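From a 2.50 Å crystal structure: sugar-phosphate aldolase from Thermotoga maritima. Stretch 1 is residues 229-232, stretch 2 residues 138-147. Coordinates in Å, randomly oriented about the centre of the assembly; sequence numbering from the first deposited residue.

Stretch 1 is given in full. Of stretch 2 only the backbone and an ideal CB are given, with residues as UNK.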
# COMPACT_ATOMS: atom_id res chain seq x y z
N ASN A 229 9.55 25.21 -15.75
CA ASN A 229 8.36 24.37 -16.01
C ASN A 229 7.07 24.96 -15.44
O ASN A 229 7.10 25.69 -14.45
CB ASN A 229 8.56 22.96 -15.42
CG ASN A 229 8.42 21.86 -16.47
OD1 ASN A 229 9.33 21.63 -17.28
ND2 ASN A 229 7.28 21.18 -16.47
N PRO A 230 5.91 24.64 -16.07
CA PRO A 230 4.56 25.09 -15.70
C PRO A 230 4.14 24.94 -14.22
O PRO A 230 3.58 23.91 -13.83
CB PRO A 230 3.66 24.28 -16.63
CG PRO A 230 4.50 24.16 -17.86
CD PRO A 230 5.86 23.82 -17.29
N THR A 231 4.41 25.97 -13.41
CA THR A 231 4.07 25.97 -11.99
C THR A 231 2.56 26.18 -11.82
O THR A 231 1.87 25.36 -11.22
CB THR A 231 4.82 27.10 -11.22
OG1 THR A 231 4.45 28.38 -11.75
CG2 THR A 231 6.32 26.91 -11.34
N GLY A 232 2.08 27.29 -12.37
CA GLY A 232 0.66 27.59 -12.31
C GLY A 232 -0.02 27.18 -13.60
O GLY A 232 -0.96 26.36 -13.55
N UNK A 138 2.49 24.41 -1.27
CA UNK A 138 1.14 24.94 -1.37
C UNK A 138 0.51 24.58 -2.72
O UNK A 138 -0.52 23.89 -2.77
CB UNK A 138 1.15 26.46 -1.18
N UNK A 139 1.13 25.02 -3.81
CA UNK A 139 0.61 24.74 -5.14
C UNK A 139 0.92 23.30 -5.56
O UNK A 139 1.48 23.04 -6.63
CB UNK A 139 1.19 25.73 -6.15
N UNK A 140 0.54 22.38 -4.70
CA UNK A 140 0.79 20.98 -4.93
C UNK A 140 -0.14 20.39 -5.98
O UNK A 140 0.30 19.74 -6.92
CB UNK A 140 0.65 20.21 -3.62
N UNK A 141 -1.43 20.65 -5.83
CA UNK A 141 -2.41 20.12 -6.76
C UNK A 141 -2.12 20.43 -8.22
O UNK A 141 -2.30 19.59 -9.10
CB UNK A 141 -3.79 20.66 -6.40
N UNK A 142 -1.66 21.65 -8.47
CA UNK A 142 -1.39 22.08 -9.84
C UNK A 142 -0.10 21.55 -10.48
O UNK A 142 0.26 21.97 -11.58
CB UNK A 142 -1.35 23.61 -9.87
N UNK A 143 0.58 20.62 -9.81
CA UNK A 143 1.82 20.06 -10.34
C UNK A 143 1.62 18.62 -10.76
O UNK A 143 2.19 18.16 -11.75
CB UNK A 143 2.94 20.16 -9.31
N UNK A 144 0.82 17.92 -9.97
CA UNK A 144 0.50 16.52 -10.22
C UNK A 144 0.28 16.25 -11.69
O UNK A 144 0.75 15.25 -12.22
CB UNK A 144 -0.74 16.11 -9.43
N UNK A 145 -0.44 17.14 -12.38
CA UNK A 145 -0.72 16.97 -13.80
C UNK A 145 0.55 16.90 -14.65
O UNK A 145 0.78 15.92 -15.37
CB UNK A 145 -1.60 18.12 -14.29
N UNK A 146 1.35 17.95 -14.59
CA UNK A 146 2.58 17.96 -15.37
C UNK A 146 3.47 16.85 -14.85
O UNK A 146 4.20 16.23 -15.62
CB UNK A 146 3.28 19.32 -15.29
N UNK A 147 3.40 16.57 -13.55
CA UNK A 147 4.21 15.50 -12.99
C UNK A 147 3.76 14.18 -13.59
O UNK A 147 4.56 13.28 -13.79
CB UNK A 147 4.11 15.47 -11.46

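Residues 229-232 form an irregular segment beside residues 138-147, offering a proline ring, a threonine side chain and a series of backbone carbonyls. No hydrogen bond joins the two stretches, so the side chains of the second are judged by packing and reach.

Position 138 lies beyond the reach of stretch 1, which therefore leaves its choice open; it is Glu 138, whose backbone carbonyl accepts a bond from the amide of position 140.

At position 139 CA-to-CB points toward stretch 1, but the ideal CB is still 5.1 Å from Thr 231 O. A short side chain would not reach the threonine, whereas a long, flexible one could; glutamine, glutamate, lysine, arginine or methionine would all be plausible. The residue is Glu 139. With chi1 p and chi2 t it stretches out until its OE2 lies 3.2 Å from Thr 231 CB, a close contact between a carboxylate oxygen and a carbon. The residue also touches a crystal neighbour.

Positions 140 and 141 have nothing of stretch 1 within 5.5 Å of their ideal CB atoms, and many residues would serve. They are Phe 140 and Gln 141. The carbonyl of Phe 140 accepts a bond from the amide of position 143, with 3.0 Å between O of Phe 140 and N of position 143, helping to shape the turn.

Position 142 directs its CB toward stretch 1, with the ideal CB 3.9 Å from Thr 231 O and 4.6 Å from Gly 232 O. Facing two carbonyl oxygens, a donor such as lysine, arginine, glutamine or serine would be a natural guess, and alanine would fit as well. The deposited residue is Glu 142, which has no proton donor to offer if ionized. Its m, m conformation leaves OE1 4.0 Å from Gly 232 O, a loose approach of two acceptors, and the residue also touches a crystal neighbour.

At position 143 CA-to-CB points sideways, so a small residue would fall short, while a branched or longer apolar chain could turn back toward the threonine carbonyl. Leucine, isoleucine or methionine would suit. Leu 143 does this: its end comes nearer than its CB, and CD2 lies 4.1 Å from Thr 231 O.

Helix 144-147 begins here. Positions 144 and 145 do not reach stretch 1; they are Leu 144 and Pro 145, the latter with a phi of -59° that suits a proline ring.

Position 146 points toward stretch 1 and the ring of Pro 230. A chain with a good length of methylenes, such as lysine, arginine, glutamine or methionine, could cover that ring. Lys 146 packs its CG 4.0 Å from Pro 230 CB, an aliphatic contact.

Position 147 points away, and stretch 1 sets no demand. It is Met 147, deposited as selenomethionine, whose amide N bonds to Leu 143 O at 2.7 Å.

Stretch 2 138-147: EEFQELLPKM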
# COMPACT_ATOMS: atom_id res chain seq x y z
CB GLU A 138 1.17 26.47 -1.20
CG GLU A 138 1.48 26.93 0.23
CD GLU A 138 0.34 26.67 1.21
OE1 GLU A 138 -0.78 27.17 0.98
OE2 GLU A 138 0.56 25.96 2.21
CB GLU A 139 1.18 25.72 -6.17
CG GLU A 139 2.70 25.72 -6.31
CD GLU A 139 3.14 26.51 -7.54
OE1 GLU A 139 2.74 27.70 -7.67
OE2 GLU A 139 3.87 25.94 -8.37
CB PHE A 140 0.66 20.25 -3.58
CG PHE A 140 0.41 18.79 -3.69
CD1 PHE A 140 1.07 18.01 -4.64
CD2 PHE A 140 -0.47 18.17 -2.81
CE1 PHE A 140 0.85 16.65 -4.72
CE2 PHE A 140 -0.70 16.81 -2.88
CZ PHE A 140 -0.04 16.04 -3.83
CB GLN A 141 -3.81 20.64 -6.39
CG GLN A 141 -4.25 20.28 -4.96
CD GLN A 141 -4.31 18.78 -4.71
OE1 GLN A 141 -3.29 18.09 -4.72
NE2 GLN A 141 -5.52 18.26 -4.46
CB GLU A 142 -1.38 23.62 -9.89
CG GLU A 142 -2.71 24.27 -9.53
CD GLU A 142 -3.84 23.88 -10.49
OE1 GLU A 142 -3.67 24.06 -11.72
OE2 GLU A 142 -4.89 23.39 -10.01
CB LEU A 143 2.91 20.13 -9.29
CG LEU A 143 3.22 21.55 -8.82
CD1 LEU A 143 3.90 21.50 -7.47
CD2 LEU A 143 4.10 22.22 -9.85
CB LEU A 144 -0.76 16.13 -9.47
CG LEU A 144 -0.55 15.57 -8.07
CD1 LEU A 144 -1.88 15.21 -7.47
CD2 LEU A 144 0.32 14.35 -8.17
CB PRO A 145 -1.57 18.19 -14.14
CG PRO A 145 -2.28 18.46 -12.83
CD PRO A 145 -1.17 18.31 -11.84
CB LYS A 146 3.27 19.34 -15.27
CG LYS A 146 2.57 20.48 -16.06
CD LYS A 146 2.77 20.40 -17.59
CE LYS A 146 1.95 19.27 -18.25
NZ LYS A 146 2.23 19.08 -19.71
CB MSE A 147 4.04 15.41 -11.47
CG MSE A 147 4.93 14.34 -10.86
SE MSE A 147 4.39 13.67 -9.12
CE MSE A 147 5.31 14.91 -7.98
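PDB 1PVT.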